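303aa long hypothetical esterase (Sulfolobus tokodaii, PDB 3AIN) probably hydrolyses carboxylic esters as a thermostable carboxylesterase of the hormone-sensitive-lipase-like family. Local coordinates at residues A[62-68]-A[79-85]. The protein carries 1 engineered substitution. Residues are numbered along the deposited sequence; the frame is centred on the assembly and turned at random.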
loop_
_atom_site.group_PDB
_atom_site.type_symbol
_atom_site.label_atom_id
_atom_site.label_comp_id
_atom_site.label_asym_id
_atom_site.label_seq_id
_atom_site.Cartn_x
_atom_site.Cartn_y
_atom_site.Cartn_z
ATOM N N VAL A 62 9.474 -13.019 17.750
ATOM C CA VAL A 62 8.301 -12.316 18.251
ATOM C C VAL A 62 8.322 -12.338 19.779
ATOM O O VAL A 62 9.363 -12.637 20.376
ATOM C CB VAL A 62 6.975 -12.916 17.692
ATOM C CG1 VAL A 62 6.911 -12.717 16.159
ATOM C CG2 VAL A 62 6.853 -14.398 18.040
ATOM N N GLY A 63 7.224 -11.915 20.399
ATOM C CA GLY A 63 7.138 -11.857 21.865
ATOM C C GLY A 63 7.098 -13.205 22.560
ATOM O O GLY A 63 7.784 -13.414 23.563
ATOM N N LYS A 64 6.211 -14.084 22.097
ATOM C CA LYS A 64 5.926 -15.372 22.743
ATOM C C LYS A 64 5.076 -16.140 21.738
ATOM O O LYS A 64 4.405 -15.510 20.937
ATOM C CB LYS A 64 5.098 -15.155 24.010
ATOM C CG LYS A 64 4.543 -16.417 24.632
ATOM C CD LYS A 64 3.985 -16.123 26.027
ATOM C CE LYS A 64 2.530 -16.553 26.160
ATOM N NZ LYS A 64 2.383 -17.968 26.612
ATOM N N ILE A 65 5.340 -17.434 21.602
ATOM C CA ILE A 65 4.495 -18.321 20.800
ATOM C C ILE A 65 3.893 -19.434 21.652
ATOM O O ILE A 65 4.596 -20.085 22.439
ATOM C CB ILE A 65 5.297 -18.934 19.636
ATOM C CG1 ILE A 65 5.861 -17.818 18.752
ATOM C CG2 ILE A 65 4.408 -19.874 18.800
ATOM C CD1 ILE A 65 6.935 -18.276 17.763
ATOM N N GLU A 66 2.633 -19.754 21.372
ATOM C CA GLU A 66 1.952 -20.875 22.021
ATOM C C GLU A 66 1.200 -21.683 20.961
ATOM O O GLU A 66 0.436 -21.112 20.189
ATOM C CB GLU A 66 0.933 -20.310 23.018
ATOM C CG GLU A 66 0.792 -21.100 24.278
ATOM C CD GLU A 66 -0.165 -20.441 25.236
ATOM O OE1 GLU A 66 -0.313 -19.193 25.158
ATOM O OE2 GLU A 66 -0.884 -21.185 25.941
ATOM N N ASP A 67 1.277 -23.007 21.038
ATOM C CA ASP A 67 0.414 -23.854 20.220
ATOM C C ASP A 67 -0.813 -24.263 21.028
ATOM O O ASP A 67 -0.694 -24.666 22.187
ATOM C CB ASP A 67 1.165 -25.088 19.730
ATOM C CG ASP A 67 2.056 -24.787 18.533
ATOM O OD1 ASP A 67 1.919 -23.680 17.991
ATOM O OD2 ASP A 67 2.722 -25.705 18.017
ATOM N N ILE A 68 -1.995 -24.037 20.468
ATOM C CA ILE A 68 -3.237 -24.342 21.186
ATOM C C ILE A 68 -4.120 -25.274 20.350
ATOM O O ILE A 68 -3.833 -25.546 19.181
ATOM C CB ILE A 68 -4.063 -23.076 21.530
ATOM C CG1 ILE A 68 -4.569 -22.407 20.254
ATOM C CG2 ILE A 68 -3.280 -22.112 22.431
ATOM C CD1 ILE A 68 -5.567 -21.267 20.495
ATOM N N ALA A 79 -4.017 -24.495 16.400
ATOM C CA ALA A 79 -3.694 -23.129 16.006
ATOM C C ALA A 79 -2.437 -22.661 16.702
ATOM O O ALA A 79 -2.064 -23.187 17.762
ATOM C CB ALA A 79 -4.846 -22.187 16.325
ATOM N N ARG A 80 -1.714 -21.762 16.046
ATOM C CA ARG A 80 -0.498 -21.225 16.646
ATOM C C ARG A 80 -0.688 -19.752 16.959
ATOM O O ARG A 80 -1.170 -18.966 16.120
ATOM C CB ARG A 80 0.727 -21.432 15.753
ATOM C CG ARG A 80 2.011 -20.874 16.394
ATOM C CD ARG A 80 3.282 -21.353 15.731
ATOM N NE ARG A 80 3.482 -22.782 15.991
ATOM C CZ ARG A 80 4.172 -23.606 15.212
ATOM N NH1 ARG A 80 4.838 -23.137 14.156
ATOM N NH2 ARG A 80 4.144 -24.915 15.459
ATOM N N VAL A 81 -0.453 -19.399 18.219
ATOM C CA VAL A 81 -0.711 -18.051 18.687
ATOM C C VAL A 81 0.614 -17.301 18.791
ATOM O O VAL A 81 1.553 -17.771 19.440
ATOM C CB VAL A 81 -1.347 -18.075 20.091
ATOM C CG1 VAL A 81 -1.618 -16.647 20.582
ATOM C CG2 VAL A 81 -2.622 -18.938 20.086
ATOM N N TYR A 82 0.721 -16.188 18.072
ATOM C CA TYR A 82 1.956 -15.361 18.090
ATOM C C TYR A 82 1.625 -14.059 18.827
ATOM O O TYR A 82 0.753 -13.287 18.418
ATOM C CB TYR A 82 2.432 -15.011 16.659
ATOM C CG TYR A 82 2.663 -16.198 15.740
ATOM C CD1 TYR A 82 3.953 -16.692 15.507
ATOM C CD2 TYR A 82 1.592 -16.822 15.083
ATOM C CE1 TYR A 82 4.173 -17.778 14.644
ATOM C CE2 TYR A 82 1.820 -17.820 14.144
ATOM C CZ TYR A 82 3.096 -18.333 13.976
ATOM O OH TYR A 82 3.302 -19.352 13.094
ATOM N N TYR A 83 2.408 -13.761 19.862
ATOM C CA TYR A 83 2.306 -12.468 20.541
ATOM C C TYR A 83 3.403 -11.526 20.056
ATOM O O TYR A 83 4.534 -11.947 19.835
ATOM C CB TYR A 83 2.499 -12.666 22.055
ATOM C CG TYR A 83 1.360 -13.390 22.719
ATOM C CD1 TYR A 83 0.333 -12.680 23.316
ATOM C CD2 TYR A 83 1.343 -14.769 22.804
ATOM C CE1 TYR A 83 -0.712 -13.329 23.948
ATOM C CE2 TYR A 83 0.308 -15.429 23.460
ATOM C CZ TYR A 83 -0.711 -14.697 24.021
ATOM O OH TYR A 83 -1.752 -15.341 24.657
ATOM N N PRO A 84 3.089 -10.239 19.947
ATOM C CA PRO A 84 4.116 -9.292 19.534
ATOM C C PRO A 84 5.015 -8.953 20.714
ATOM O O PRO A 84 4.780 -9.431 21.831
ATOM C CB PRO A 84 3.307 -8.060 19.141
ATOM C CG PRO A 84 2.111 -8.119 20.004
ATOM C CD PRO A 84 1.783 -9.589 20.144
ATOM N N LYS A 85 6.020 -8.120 20.454
ATOM C CA LYS A 85 7.020 -7.776 21.456
ATOM C C LYS A 85 6.514 -6.651 22.356
ATOM O O LYS A 85 7.165 -6.310 23.338
ATOM C CB LYS A 85 8.338 -7.355 20.779
ATOM C CG LYS A 85 8.917 -8.332 19.775
ATOM C CD LYS A 85 9.403 -7.571 18.526
ATOM C CE LYS A 85 10.612 -8.220 17.868
ATOM N NZ LYS A 85 11.775 -8.266 18.792
#
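A classic beta bulge, with G63 and K64 both facing Y83, distorts one end of this antiparallel beta hairpin, whose strand 64-71 is an outermost strand, within this chain, of the sheet of the alpha/beta hydrolase fold. At the bulge G63 N reaches Y83 O at 2.7 Å, a bent bond, whereas Y83 N meets K64 O almost straight (172°). G63 CA makes a CA-H...O contact with P84 O at 3.4 Å. Beyond the bulge, E66 pairs with V81 through two backbone bonds, and I68 with A79 likewise. On the face carrying I65, D67, R80 and Y82, R80 grips the D67 carboxylate side-on in a two-bond salt bridge, NE to OD1 at 2.7 Å and NH2 to OD2 at 3.0 Å. Both acceptors use syn lone pairs and the two flat groups are nearly coplanar, 12° apart. A chi3 of -69° turns R80 NE and the guanidinium toward D67, while R80 CG lies over one face of the Y82 ring, offset toward its rim, and touches I65 CG2 at 3.5 Å. E107 and D110 also pair with the guanidinium, and D110 accepts a bond from Y82 OH, tying the hairpin to helix 110-120. A leucine in place of R80 would probably leave three carboxylates without their shared cation. On the other face K64 runs alongside Y83, its CE 3.7 Å from ring atom CE2, while I68 CD1 rests against V81 CG2 at 3.8 Å.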